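Local coordinates for putative lipoprotein (Parabacteroides distasonis ATCC 8503, PDB 3JX8) that is a putative lipoprotein of the auto-transporter adhesin head (GIN domain) family, probably acting in cell adhesion or lipid binding, at the interface of chains A and B. Residues are numbered along the deposited sequence; one frame, centred on the assembly and turned at random. Chains: chain A/B, Putative lipoprotein.

The interface of chains A and B. Residues chain A 185, 205-206, 223-224; chain B 125, 146-147, 166.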
# COMPACT_ATOMS: atom_id res chain seq x y z
N ALA A 185 -2.31 2.85 3.63
CA ALA A 185 -0.89 2.75 3.33
C ALA A 185 -0.61 3.68 2.17
O ALA A 185 -0.69 3.28 1.00
CB ALA A 185 -0.50 1.31 3.00
N ALA A 205 0.05 3.90 7.59
CA ALA A 205 1.44 3.84 7.20
C ALA A 205 1.69 5.00 6.24
O ALA A 205 1.07 5.13 5.21
CB ALA A 205 1.78 2.48 6.57
N SER A 206 2.62 5.86 6.63
CA SER A 206 3.05 7.02 5.90
C SER A 206 2.15 8.24 6.19
O SER A 206 1.86 8.48 7.36
CB SER A 206 3.38 6.68 4.43
OG SER A 206 2.66 7.41 3.49
N VAL A 223 2.23 4.88 11.85
CA VAL A 223 3.63 4.78 11.56
C VAL A 223 3.89 5.74 10.40
O VAL A 223 3.63 5.41 9.24
CB VAL A 223 4.03 3.32 11.21
CG1 VAL A 223 5.53 3.25 10.79
CG2 VAL A 223 3.73 2.40 12.42
N GLY A 224 4.38 6.93 10.72
CA GLY A 224 4.62 7.98 9.72
C GLY A 224 4.12 9.35 10.16
O GLY A 224 4.04 9.62 11.33
N ALA B 125 9.13 4.23 6.76
CA ALA B 125 8.01 5.06 6.43
C ALA B 125 8.52 6.50 6.26
O ALA B 125 9.31 7.00 7.06
CB ALA B 125 6.93 4.95 7.54
N ALA B 146 6.78 2.37 3.02
CA ALA B 146 5.59 3.11 2.75
C ALA B 146 5.98 4.59 2.73
O ALA B 146 6.41 5.14 3.74
CB ALA B 146 4.48 2.81 3.84
N GLY B 147 5.85 5.23 1.58
CA GLY B 147 6.26 6.62 1.47
C GLY B 147 6.96 6.88 0.17
O GLY B 147 6.93 6.06 -0.75
N ALA B 166 4.83 0.35 -0.72
CA ALA B 166 3.54 1.05 -0.79
C ALA B 166 3.85 2.51 -1.05
O ALA B 166 4.86 3.06 -0.55
CB ALA B 166 2.71 0.87 0.51
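Turns that follow successive strands of the repetitive GIN domain meet across the A/B boundary. The two rows run in opposite order, A:Ala185, A:Ala205 and A:Val223 facing B:Ala166, B:Ala146 and B:Ala125. Each of these strands ends in alanine (valine at A:Val223), followed by glycine or serine and then Ser-Gly. The alanine methyls carry most of the contacts and probably let the rows approach closely, valine being the larger exception. At the end of strand 200-205 the methyl of B:Ala146 is directed straight at that of A:Ala205, which it meets on its flank, CB to CB 3.9 Å. B:Ala146 also touches the next residue of chain A: its CB is 4.1 Å from CB of A:Ser206, whose methylene further rests against the B:Ala146 carbonyl, CB to O 3.5 Å. A:Ser206 has a positive phi (85°), a backbone shape most easily taken by glycine, which holds the equivalent place in A:Gly224 and B:Gly147. B:Gly147 N lies 4.0 Å from A:Ser206 CB. One strand along, B:Ala166 likewise aims its methyl at the flank of A:Ala185's, CB to CB 4.1 Å. On the other side A:Val223 CG1, anti to the backbone N (chi1 176°), extends toward chain B and stands 3.9 Å from B:Ala125 CB. The patch is small, and its two-fold twin repeats it, but the dimer may not be the biological one. The methyl of B:Ala125 also touches the backbone carbonyl of A:Val223, CB to O 3.7 Å.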